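Antigen 43 (Escherichia coli, PDB 4KH3) mediates bacterial self-association as an autotransporter adhesin, driving aggregation and probably biofilm formation by a Velcro-like mechanism between cells. Local coordinates at residues E428-L433 with S449-V454; S443-G448 with N465-T470; T404-G409 with D422-R427. One frame throughout, in Å; residues are numbered along the deposited sequence.

Interaction 1: E428-L433 with S449-V454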
ATOM      1  N   GLU A 428       4.852 -31.857 -18.076  1.00 32.97           N
ATOM      2  CA  GLU A 428       3.456 -31.448 -17.942  1.00 36.97           C
ATOM      3  C   GLU A 428       3.306 -29.969 -18.305  1.00 34.82           C
ATOM      4  O   GLU A 428       4.052 -29.130 -17.814  1.00 34.13           O
ATOM      5  CB  GLU A 428       3.021 -31.690 -16.496  1.00 42.01           C
ATOM      6  CG  GLU A 428       1.552 -31.485 -16.195  1.00 53.11           C
ATOM      7  CD  GLU A 428       1.247 -31.678 -14.714  1.00 71.70           C
ATOM      8  OE1 GLU A 428       2.158 -32.117 -13.973  1.00 69.12           O
ATOM      9  OE2 GLU A 428       0.106 -31.390 -14.287  1.00 81.29           O
ATOM     10  N   GLY A 429       2.354 -29.652 -19.176  1.00 32.77           N
ATOM     11  CA  GLY A 429       2.167 -28.288 -19.643  1.00 26.42           C
ATOM     12  C   GLY A 429       3.299 -27.747 -20.506  1.00 32.63           C
ATOM     13  O   GLY A 429       4.038 -28.492 -21.142  1.00 30.55           O
ATOM     14  N   ASP A 430       3.424 -26.428 -20.537  1.00 32.37           N
ATOM     15  CA  ASP A 430       4.381 -25.775 -21.412  1.00 28.97           C
ATOM     16  C   ASP A 430       5.601 -25.342 -20.622  1.00 36.18           C
ATOM     17  O   ASP A 430       5.549 -25.235 -19.399  1.00 36.71           O
ATOM     18  CB  ASP A 430       3.751 -24.527 -22.037  1.00 33.06           C
ATOM     19  CG  ASP A 430       2.685 -24.851 -23.069  1.00 30.49           C
ATOM     20  OD1 ASP A 430       2.500 -26.039 -23.423  1.00 32.48           O
ATOM     21  OD2 ASP A 430       2.044 -23.897 -23.550  1.00 40.05           O
ATOM     22  N   ALA A 431       6.693 -25.071 -21.327  1.00 31.24           N
ATOM     23  CA  ALA A 431       7.887 -24.538 -20.696  1.00 25.42           C
ATOM     24  C   ALA A 431       8.642 -23.650 -21.677  1.00 30.70           C
ATOM     25  O   ALA A 431       8.566 -23.853 -22.885  1.00 31.81           O
ATOM     26  CB  ALA A 431       8.775 -25.668 -20.187  1.00 24.29           C
ATOM     27  N   LEU A 432       9.354 -22.656 -21.158  1.00 33.35           N
ATOM     28  CA  LEU A 432      10.165 -21.783 -21.999  1.00 32.95           C
ATOM     29  C   LEU A 432      11.587 -21.743 -21.470  1.00 33.02           C
ATOM     30  O   LEU A 432      11.811 -21.430 -20.306  1.00 33.62           O
ATOM     31  CB  LEU A 432       9.592 -20.359 -22.040  1.00 22.61           C
ATOM     32  CG  LEU A 432      10.389 -19.341 -22.866  1.00 32.90           C
ATOM     33  CD1 LEU A 432      10.460 -19.788 -24.309  1.00 32.88           C
ATOM     34  CD2 LEU A 432       9.802 -17.920 -22.785  1.00 29.95           C
ATOM     35  N   LEU A 433      12.541 -22.082 -22.327  1.00 29.09           N
ATOM     36  CA  LEU A 433      13.949 -21.895 -22.027  1.00 26.78           C
ATOM     37  C   LEU A 433      14.422 -20.849 -23.000  1.00 33.98           C
ATOM     38  O   LEU A 433      14.272 -21.017 -24.207  1.00 38.88           O
ATOM     39  CB  LEU A 433      14.726 -23.188 -22.230  1.00 31.50           C
ATOM     40  CG  LEU A 433      16.243 -23.092 -22.380  1.00 31.21           C
ATOM     41  CD1 LEU A 433      16.885 -22.582 -21.118  1.00 37.26           C
ATOM     42  CD2 LEU A 433      16.810 -24.451 -22.738  1.00 40.52           C
ATOM     43  N   SER A 449       1.737 -33.425 -23.101  1.00 39.11           N
ATOM     44  CA  SER A 449       1.216 -32.888 -24.357  1.00 33.44           C
ATOM     45  C   SER A 449       1.572 -31.415 -24.605  1.00 35.41           C
ATOM     46  O   SER A 449       1.210 -30.842 -25.636  1.00 37.26           O
ATOM     47  CB  SER A 449      -0.301 -33.078 -24.410  1.00 36.86           C
ATOM     48  OG  SER A 449      -0.935 -32.429 -23.317  1.00 44.48           O
ATOM     49  N   GLY A 450       2.285 -30.806 -23.669  1.00 35.47           N
ATOM     50  CA  GLY A 450       2.623 -29.402 -23.783  1.00 26.01           C
ATOM     51  C   GLY A 450       3.732 -29.120 -24.778  1.00 29.46           C
ATOM     52  O   GLY A 450       4.211 -30.009 -25.474  1.00 32.91           O
ATOM     53  N   THR A 451       4.147 -27.864 -24.837  1.00 34.62           N
ATOM     54  CA  THR A 451       5.188 -27.455 -25.755  1.00 31.73           C
ATOM     55  C   THR A 451       6.387 -26.901 -25.001  1.00 37.14           C
ATOM     56  O   THR A 451       6.247 -26.008 -24.169  1.00 34.14           O
ATOM     57  CB  THR A 451       4.670 -26.380 -26.712  1.00 32.21           C
ATOM     58  OG1 THR A 451       3.583 -26.915 -27.472  1.00 32.52           O
ATOM     59  CG2 THR A 451       5.774 -25.910 -27.645  1.00 25.80           C
ATOM     60  N   LEU A 452       7.563 -27.449 -25.291  1.00 32.26           N
ATOM     61  CA  LEU A 452       8.802 -26.871 -24.817  1.00 28.47           C
ATOM     62  C   LEU A 452       9.329 -25.967 -25.903  1.00 26.53           C
ATOM     63  O   LEU A 452       9.668 -26.426 -26.983  1.00 37.48           O
ATOM     64  CB  LEU A 452       9.831 -27.955 -24.503  1.00 26.53           C
ATOM     65  CG  LEU A 452      11.260 -27.480 -24.214  1.00 28.38           C
ATOM     66  CD1 LEU A 452      11.283 -26.438 -23.114  1.00 28.99           C
ATOM     67  CD2 LEU A 452      12.137 -28.660 -23.833  1.00 30.43           C
ATOM     68  N   THR A 453       9.371 -24.673 -25.622  1.00 30.97           N
ATOM     69  CA  THR A 453       9.956 -23.714 -26.541  1.00 28.03           C
ATOM     70  C   THR A 453      11.367 -23.387 -26.090  1.00 34.83           C
ATOM     71  O   THR A 453      11.591 -23.044 -24.934  1.00 36.57           O
ATOM     72  CB  THR A 453       9.172 -22.382 -26.568  1.00 34.68           C
ATOM     73  OG1 THR A 453       7.810 -22.614 -26.944  1.00 33.76           O
ATOM     74  CG2 THR A 453       9.828 -21.387 -27.546  1.00 26.32           C
ATOM     75  N   VAL A 454      12.317 -23.497 -27.006  1.00 33.86           N
ATOM     76  CA  VAL A 454      13.659 -23.004 -26.766  1.00 33.23           C
ATOM     77  C   VAL A 454      13.842 -21.772 -27.643  1.00 36.34           C
ATOM     78  O   VAL A 454      13.735 -21.857 -28.863  1.00 41.13           O
ATOM     79  CB  VAL A 454      14.708 -24.063 -27.126  1.00 32.18           C
ATOM     80  CG1 VAL A 454      16.108 -23.516 -26.924  1.00 31.54           C
ATOM     81  CG2 VAL A 454      14.490 -25.315 -26.297  1.00 24.88           C
TER
HETATM   82  O   HOH W   1       4.053 -31.345 -21.622  1.00 35.01           O

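Interaction 2: S443-G448 with N465-T470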
ATOM      1  N   SER A 443      21.138 -34.265 -20.635  1.00 38.89           N
ATOM      2  CA  SER A 443      20.081 -34.496 -21.605  1.00 49.71           C
ATOM      3  C   SER A 443      18.790 -33.782 -21.203  1.00 50.24           C
ATOM      4  O   SER A 443      18.529 -33.566 -20.014  1.00 40.72           O
ATOM      5  CB  SER A 443      19.840 -35.998 -21.789  1.00 51.08           C
ATOM      6  OG  SER A 443      19.359 -36.589 -20.596  1.00 58.28           O
ATOM      7  N   VAL A 444      17.995 -33.409 -22.205  1.00 48.43           N
ATOM      8  CA  VAL A 444      16.667 -32.852 -21.981  1.00 34.91           C
ATOM      9  C   VAL A 444      15.601 -33.918 -22.254  1.00 46.00           C
ATOM     10  O   VAL A 444      15.685 -34.636 -23.254  1.00 51.91           O
ATOM     11  CB  VAL A 444      16.405 -31.648 -22.891  1.00 37.38           C
ATOM     12  CG1 VAL A 444      15.138 -30.926 -22.451  1.00 29.61           C
ATOM     13  CG2 VAL A 444      17.606 -30.701 -22.901  1.00 26.12           C
ATOM     14  N   GLU A 445      14.616 -34.033 -21.364  1.00 37.37           N
ATOM     15  CA  GLU A 445      13.506 -34.972 -21.550  1.00 35.26           C
ATOM     16  C   GLU A 445      12.214 -34.186 -21.745  1.00 47.25           C
ATOM     17  O   GLU A 445      11.895 -33.304 -20.943  1.00 39.92           O
ATOM     18  CB  GLU A 445      13.330 -35.871 -20.327  1.00 42.10           C
ATOM     19  CG  GLU A 445      14.616 -36.391 -19.717  1.00 60.79           C
ATOM     20  CD  GLU A 445      15.078 -37.691 -20.337  1.00 71.21           C
ATOM     21  OE1 GLU A 445      14.206 -38.497 -20.746  1.00 69.43           O
ATOM     22  OE2 GLU A 445      16.311 -37.902 -20.414  1.00 64.12           O
ATOM     23  N   LYS A 446      11.472 -34.499 -22.804  1.00 33.99           N
ATOM     24  CA  LYS A 446      10.197 -33.834 -23.046  1.00 35.16           C
ATOM     25  C   LYS A 446       9.047 -34.833 -23.117  1.00 38.06           C
ATOM     26  O   LYS A 446       8.994 -35.686 -24.004  1.00 39.37           O
ATOM     27  CB  LYS A 446      10.247 -32.981 -24.317  1.00 37.21           C
ATOM     28  CG  LYS A 446       8.888 -32.431 -24.745  1.00 33.12           C
ATOM     29  CD  LYS A 446       8.248 -31.571 -23.660  1.00 37.88           C
ATOM     30  CE  LYS A 446       6.893 -30.997 -24.104  1.00 31.52           C
ATOM     31  NZ  LYS A 446       5.779 -31.999 -24.067  1.00 29.85           N
ATOM     32  N   SER A 447       8.133 -34.722 -22.165  1.00 31.50           N
ATOM     33  CA  SER A 447       6.947 -35.556 -22.141  1.00 34.01           C
ATOM     34  C   SER A 447       5.737 -34.683 -21.859  1.00 32.10           C
ATOM     35  O   SER A 447       5.854 -33.456 -21.759  1.00 31.36           O
ATOM     36  CB  SER A 447       7.084 -36.671 -21.100  1.00 36.29           C
ATOM     37  OG  SER A 447       7.428 -36.145 -19.833  1.00 51.53           O
ATOM     38  N   GLY A 448       4.571 -35.304 -21.745  1.00 30.99           N
ATOM     39  CA  GLY A 448       3.330 -34.554 -21.666  1.00 30.48           C
ATOM     40  C   GLY A 448       2.976 -33.897 -22.994  1.00 36.70           C
ATOM     41  O   GLY A 448       3.812 -33.798 -23.903  1.00 31.94           O
ATOM     42  N   ASN A 465      15.529 -36.071 -25.436  1.00 38.50           N
ATOM     43  CA  ASN A 465      14.551 -37.136 -25.578  1.00 34.44           C
ATOM     44  C   ASN A 465      13.153 -36.567 -25.755  1.00 44.23           C
ATOM     45  O   ASN A 465      12.469 -36.253 -24.779  1.00 45.14           O
ATOM     46  CB  ASN A 465      14.591 -38.089 -24.382  1.00 38.00           C
ATOM     47  CG  ASN A 465      15.921 -38.806 -24.251  1.00 41.03           C
ATOM     48  OD1 ASN A 465      16.280 -39.639 -25.087  1.00 47.98           O
ATOM     49  ND2 ASN A 465      16.657 -38.495 -23.192  1.00 40.43           N
ATOM     50  N   LEU A 466      12.737 -36.431 -27.010  1.00 40.76           N
ATOM     51  CA  LEU A 466      11.407 -35.936 -27.331  1.00 33.51           C
ATOM     52  C   LEU A 466      10.405 -37.078 -27.294  1.00 37.56           C
ATOM     53  O   LEU A 466      10.210 -37.766 -28.291  1.00 41.81           O
ATOM     54  CB  LEU A 466      11.422 -35.281 -28.710  1.00 36.45           C
ATOM     55  CG  LEU A 466      10.135 -34.664 -29.242  1.00 36.36           C
ATOM     56  CD1 LEU A 466       9.472 -33.832 -28.168  1.00 38.57           C
ATOM     57  CD2 LEU A 466      10.442 -33.812 -30.459  1.00 31.22           C
ATOM     58  N   ASN A 467       9.767 -37.275 -26.142  1.00 35.00           N
ATOM     59  CA  ASN A 467       8.895 -38.431 -25.938  1.00 33.89           C
ATOM     60  C   ASN A 467       7.429 -38.167 -26.204  1.00 38.80           C
ATOM     61  O   ASN A 467       6.711 -39.070 -26.627  1.00 47.96           O
ATOM     62  CB  ASN A 467       9.053 -39.003 -24.527  1.00 35.17           C
ATOM     63  CG  ASN A 467      10.484 -39.375 -24.210  1.00 50.62           C
ATOM     64  OD1 ASN A 467      11.290 -39.600 -25.114  1.00 47.53           O
ATOM     65  ND2 ASN A 467      10.814 -39.434 -22.923  1.00 59.05           N
ATOM     66  N   GLU A 468       6.983 -36.939 -25.940  1.00 40.13           N
ATOM     67  CA  GLU A 468       5.589 -36.555 -26.171  1.00 36.67           C
ATOM     68  C   GLU A 468       5.476 -35.054 -26.405  1.00 37.58           C
ATOM     69  O   GLU A 468       6.300 -34.275 -25.918  1.00 38.45           O
ATOM     70  CB  GLU A 468       4.692 -37.002 -25.008  1.00 34.14           C
ATOM     71  CG  GLU A 468       3.188 -36.878 -25.278  1.00 34.20           C
ATOM     72  CD  GLU A 468       2.681 -37.812 -26.392  1.00 56.89           C
ATOM     73  OE1 GLU A 468       1.598 -37.524 -26.955  1.00 53.29           O
ATOM     74  OE2 GLU A 468       3.345 -38.834 -26.703  1.00 50.57           O
ATOM     75  N   GLY A 469       4.472 -34.647 -27.171  1.00 31.25           N
ATOM     76  CA  GLY A 469       4.204 -33.236 -27.359  1.00 24.00           C
ATOM     77  C   GLY A 469       5.190 -32.540 -28.263  1.00 28.19           C
ATOM     78  O   GLY A 469       5.883 -33.187 -29.035  1.00 33.42           O
ATOM     79  N   THR A 470       5.253 -31.216 -28.151  1.00 27.62           N
ATOM     80  CA  THR A 470       5.966 -30.379 -29.112  1.00 32.23           C
ATOM     81  C   THR A 470       7.262 -29.772 -28.574  1.00 38.41           C
ATOM     82  O   THR A 470       7.302 -29.241 -27.468  1.00 38.63           O
ATOM     83  CB  THR A 470       5.067 -29.214 -29.566  1.00 35.80           C
ATOM     84  OG1 THR A 470       3.891 -29.737 -30.192  1.00 39.78           O
ATOM     85  CG2 THR A 470       5.807 -28.287 -30.539  1.00 28.58           C
TER

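Interaction 3: T404-G409 with D422-R427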
ATOM      1  N   THR A 404      16.295 -31.138 -12.990  1.00 37.12           N
ATOM      2  CA  THR A 404      15.678 -29.827 -13.134  1.00 31.20           C
ATOM      3  C   THR A 404      14.373 -29.951 -13.933  1.00 36.31           C
ATOM      4  O   THR A 404      14.382 -30.289 -15.114  1.00 32.51           O
ATOM      5  CB  THR A 404      16.626 -28.853 -13.842  1.00 30.22           C
ATOM      6  OG1 THR A 404      17.822 -28.703 -13.065  1.00 38.69           O
ATOM      7  CG2 THR A 404      15.970 -27.496 -14.018  1.00 31.59           C
ATOM      8  N   THR A 405      13.255 -29.675 -13.274  1.00 30.88           N
ATOM      9  CA  THR A 405      11.942 -29.892 -13.853  1.00 26.72           C
ATOM     10  C   THR A 405      11.243 -28.585 -14.228  1.00 31.65           C
ATOM     11  O   THR A 405      11.159 -27.656 -13.419  1.00 32.29           O
ATOM     12  CB  THR A 405      11.068 -30.678 -12.884  1.00 34.29           C
ATOM     13  OG1 THR A 405      11.721 -31.913 -12.561  1.00 33.58           O
ATOM     14  CG2 THR A 405       9.704 -30.954 -13.496  1.00 28.98           C
ATOM     15  N   LEU A 406      10.758 -28.517 -15.465  1.00 32.38           N
ATOM     16  CA  LEU A 406      10.041 -27.346 -15.957  1.00 29.32           C
ATOM     17  C   LEU A 406       8.629 -27.739 -16.374  1.00 33.72           C
ATOM     18  O   LEU A 406       8.450 -28.414 -17.378  1.00 34.17           O
ATOM     19  CB  LEU A 406      10.776 -26.735 -17.147  1.00 25.21           C
ATOM     20  CG  LEU A 406      12.247 -26.362 -16.941  1.00 30.73           C
ATOM     21  CD1 LEU A 406      12.812 -25.768 -18.219  1.00 22.47           C
ATOM     22  CD2 LEU A 406      12.452 -25.404 -15.754  1.00 31.95           C
ATOM     23  N   ASN A 407       7.635 -27.329 -15.590  1.00 32.92           N
ATOM     24  CA  ASN A 407       6.241 -27.667 -15.857  1.00 28.96           C
ATOM     25  C   ASN A 407       5.331 -26.436 -15.901  1.00 32.46           C
ATOM     26  O   ASN A 407       5.668 -25.381 -15.360  1.00 30.35           O
ATOM     27  CB  ASN A 407       5.690 -28.610 -14.784  1.00 28.58           C
ATOM     28  CG  ASN A 407       6.260 -30.013 -14.869  1.00 35.67           C
ATOM     29  OD1 ASN A 407       6.700 -30.461 -15.924  1.00 33.95           O
ATOM     30  ND2 ASN A 407       6.226 -30.726 -13.747  1.00 31.30           N
ATOM     31  N   ASN A 408       4.190 -26.593 -16.570  1.00 33.46           N
ATOM     32  CA  ASN A 408       3.032 -25.712 -16.423  1.00 31.04           C
ATOM     33  C   ASN A 408       3.289 -24.213 -16.454  1.00 32.79           C
ATOM     34  O   ASN A 408       2.883 -23.502 -15.538  1.00 31.61           O
ATOM     35  CB  ASN A 408       2.319 -26.044 -15.117  1.00 31.77           C
ATOM     36  CG  ASN A 408       1.820 -27.466 -15.080  1.00 34.00           C
ATOM     37  OD1 ASN A 408       1.256 -27.959 -16.053  1.00 40.74           O
ATOM     38  ND2 ASN A 408       2.026 -28.137 -13.957  1.00 35.93           N
ATOM     39  N   GLY A 409       3.944 -23.732 -17.503  1.00 25.95           N
ATOM     40  CA  GLY A 409       4.158 -22.307 -17.653  1.00 29.00           C
ATOM     41  C   GLY A 409       5.509 -21.859 -17.137  1.00 33.51           C
ATOM     42  O   GLY A 409       5.811 -20.665 -17.107  1.00 36.31           O
ATOM     43  N   ASP A 422      23.293 -33.140 -16.059  1.00 35.50           N
ATOM     44  CA  ASP A 422      22.288 -34.084 -15.590  1.00 36.65           C
ATOM     45  C   ASP A 422      21.006 -33.960 -16.409  1.00 38.29           C
ATOM     46  O   ASP A 422      21.056 -33.792 -17.623  1.00 44.49           O
ATOM     47  CB  ASP A 422      22.014 -33.906 -14.097  1.00 43.88           C
ATOM     48  CG  ASP A 422      23.284 -33.962 -13.254  1.00 40.34           C
ATOM     49  OD1 ASP A 422      24.358 -34.285 -13.798  1.00 40.07           O
ATOM     50  OD2 ASP A 422      23.208 -33.688 -12.040  1.00 38.52           O
ATOM     51  N   THR A 423      19.857 -34.038 -15.753  1.00 39.42           N
ATOM     52  CA  THR A 423      18.602 -34.131 -16.482  1.00 29.52           C
ATOM     53  C   THR A 423      17.704 -32.895 -16.373  1.00 37.03           C
ATOM     54  O   THR A 423      17.258 -32.530 -15.293  1.00 41.74           O
ATOM     55  CB  THR A 423      17.821 -35.356 -16.028  1.00 41.12           C
ATOM     56  OG1 THR A 423      18.619 -36.525 -16.243  1.00 57.26           O
ATOM     57  CG2 THR A 423      16.515 -35.473 -16.800  1.00 42.84           C
ATOM     58  N   LEU A 424      17.445 -32.259 -17.507  1.00 41.90           N
ATOM     59  CA  LEU A 424      16.445 -31.202 -17.594  1.00 33.60           C
ATOM     60  C   LEU A 424      15.163 -31.814 -18.158  1.00 35.87           C
ATOM     61  O   LEU A 424      15.171 -32.377 -19.246  1.00 39.54           O
ATOM     62  CB  LEU A 424      16.952 -30.086 -18.502  1.00 35.31           C
ATOM     63  CG  LEU A 424      16.016 -28.909 -18.775  1.00 40.10           C
ATOM     64  CD1 LEU A 424      15.605 -28.264 -17.471  1.00 35.53           C
ATOM     65  CD2 LEU A 424      16.678 -27.884 -19.695  1.00 29.67           C
ATOM     66  N   THR A 425      14.066 -31.730 -17.418  1.00 33.45           N
ATOM     67  CA  THR A 425      12.869 -32.465 -17.810  1.00 37.00           C
ATOM     68  C   THR A 425      11.593 -31.629 -17.783  1.00 40.39           C
ATOM     69  O   THR A 425      11.336 -30.883 -16.838  1.00 36.22           O
ATOM     70  CB  THR A 425      12.672 -33.759 -16.964  1.00 33.42           C
ATOM     71  OG1 THR A 425      11.521 -34.466 -17.434  1.00 34.44           O
ATOM     72  CG2 THR A 425      12.464 -33.435 -15.501  1.00 32.35           C
ATOM     73  N   ILE A 426      10.806 -31.768 -18.846  1.00 36.32           N
ATOM     74  CA  ILE A 426       9.495 -31.146 -18.948  1.00 31.56           C
ATOM     75  C   ILE A 426       8.464 -32.263 -19.017  1.00 32.60           C
ATOM     76  O   ILE A 426       8.487 -33.080 -19.932  1.00 36.65           O
ATOM     77  CB  ILE A 426       9.385 -30.257 -20.200  1.00 32.32           C
ATOM     78  CG1 ILE A 426      10.239 -28.998 -20.039  1.00 24.12           C
ATOM     79  CG2 ILE A 426       7.922 -29.870 -20.462  1.00 24.91           C
ATOM     80  CD1 ILE A 426      11.722 -29.195 -20.221  1.00 29.64           C
ATOM     81  N   ARG A 427       7.564 -32.311 -18.047  1.00 36.03           N
ATOM     82  CA  ARG A 427       6.682 -33.457 -17.926  1.00 35.55           C
ATOM     83  C   ARG A 427       5.195 -33.138 -18.103  1.00 41.36           C
ATOM     84  O   ARG A 427       4.374 -34.043 -18.281  1.00 42.89           O
ATOM     85  CB  ARG A 427       6.913 -34.121 -16.574  1.00 37.03           C
ATOM     86  CG  ARG A 427       8.363 -34.502 -16.339  1.00 52.32           C
ATOM     87  CD  ARG A 427       8.543 -35.239 -15.020  1.00 60.61           C
ATOM     88  NE  ARG A 427       7.652 -36.391 -14.924  1.00 71.29           N
ATOM     89  CZ  ARG A 427       7.000 -36.735 -13.819  1.00 85.58           C
ATOM     90  NH1 ARG A 427       7.145 -36.019 -12.711  1.00 93.39           N
ATOM     91  NH2 ARG A 427       6.204 -37.796 -13.819  1.00 87.81           N
TER

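Interaction 1: E428-L433 with S449-V454
Asp430 reaches over to the backbone of Thr451: its OD1 lies 2.8 Å from Thr451 N and accepts the N-H in a fairly straight bond (162° at the hydrogen), met from above the carboxylate plane, 44° out of it. Asp430 CG, set beside its own backbone N (chi1 -71°), comes within 3.8 Å of Thr451 N. Asp430 OD1 thus takes the N-H of Thr451 in place of Gly429 O, which is 3.7 Å from Thr451 N and not bonded to it. Gly429 O instead lies 3.1 Å from Gly450 CA in a C-H...O contact, a close approach helped by the absence of a side chain at Gly450. A water fills in here, donating to Gly429 O and accepting from Gly450 N.

Regular parallel pairing follows. Ala431 N donates to Thr451 O, Thr453 N to Ala431 O (3.0 Å), and Leu433 N to Thr453 O (2.9 Å). Side chains pair in register on two faces. On one, Ala431 CB meets Leu452 CD1 at 3.9 Å, and Leu433 and Val454 continue the buried row. On the other, the Leu432 side chain slants over Thr453, Leu432 CD1 being 3.7 Å from Thr453 CG2 and also near Thr453 O.

A second shell frames this. Ile426 packs on both Ala431 and Leu452, and Leu412 lies against Leu433. Thr451 touches Thr470 and Thr472 on the next strand. Stacking of equivalent positions on successive coils, with an aliphatic row inside and a mixed row outside, is characteristic of a right-handed parallel beta-helix, the fold of autotransporter passenger domains.

Interaction 2: S443-G448 with N465-T470
Lys446 lies alongside Leu466, both side chains pointing the same way, and its aliphatic part packs before its amine finds polar partners. Lys446 CB is 4.0 Å from Leu466 CD1. Lys446 CG, anti to the backbone N (chi1 171°), comes to 3.7 Å from Leu466 CD1 and is also 3.4 Å from Glu468 O. The chain then bends at chi2; CD draws back from that oxygen, and Lys446 CE lies 3.8 Å from Thr470 O. A second bend at chi4 (77°) places NZ among carbonyls: Lys446 NZ donates to Glu468 O at 3.0 Å, from above that carbonyl plane, and to Ser447 O at 2.7 Å. Gly450 O, in the turn beyond, is a third acceptor. A buried amine ringed by backbone oxygens is probably stabilised in its charged form.

The backbone of Lys446 is equally engaged. Its N donates to Asn465 O, while Lys446 O takes two donors, Asn467 N at 2.8 Å and Glu468 N at 3.1 Å, which fastens the turn after strand 463-466. Asn465 N binds Val444 O. On the opposite face of the sheet Glu445 and Asn465 lie side by side, joined by a weak bond from Asn465 ND2 to Glu445 OE2. Carbonyls from the corners of two neighbouring coils (Ser447 and Gly450, and Glu468) are thus gathered by one inward lysine, where each coil of the parallel beta-helix passes from one face to the next.

Interaction 3: T404-G409 with D422-R427
Thr404 and Leu424 open a parallel pairing in which strands 404-407 and 423-426 run 4.7 Å apart at the closest approach of their axes and 17° from parallel, laced by bonds from Thr404 N to Thr423 O, Thr425 N to Thr404 O (2.7 Å) and Leu406 N to Thr425 O. On the face of Thr404 and Leu424, the leucine slants across the threonine, Leu424 CD1 reaching Thr404 CG2 at 3.6 Å and also approaching the carbonyl oxygen of Thr404. Leu424 CD1 also meets Leu406 CD1 at 3.8 Å, so one branch of Leu424 bridges two residues of the facing strand. Leu406 CB in turn packs on Ile426 CG1, 3.7 Å away, and Ala431 of the following strand touches both Leu406 and Ile426.

The other face carries Thr405 and Thr425, which lie side by side and point the same way. Thr425 has OG1 anti to the backbone N (chi1 -177°), which puts CG2 in the crowded position between N and the carbonyl carbon; Thr425 CG2 comes 3.4 Å from Thr405 OG1.

Beyond Leu406 a side chain takes over from the backbone. Asn407 OD1 accepts the N-H of Arg427 N at 2.9 Å, with the donor nearly along the C=O axis and an angle of 157° at the hydrogen. A buried asparagine thus satisfies a main-chain donor and continues the pairing by one more bond. Because most of the bonds use main-chain atoms, the pairing depends little on side-chain identity, the exception being the asparagine that supplies a carbonyl where the backbone oxygen, Leu406 O, is too far from Arg427 N.

From the N terminus, interaction 3 comes first: it closes a loop through strands 410-414 and 417-420, bringing one coil of the beta-helix onto the next. The chain then passes directly from Arg427 into Glu428, where interaction 1 opens. Interactions 3 and 1 are in series, but Asn408 and Gly409 pair with Glu428 and Asp430 at the shared corner. Interaction 2 opens before interaction 1 closes, and the two cross, with segments alternating; Thr470 probably bonds through its backbone to Gly450 and Leu452, carrying the pairing on to strand 469-474. Strand 443-446 lies beside 423-426 as its neighbour on the next coil. Together they join consecutive coils towards the C-terminal end of the solenoid.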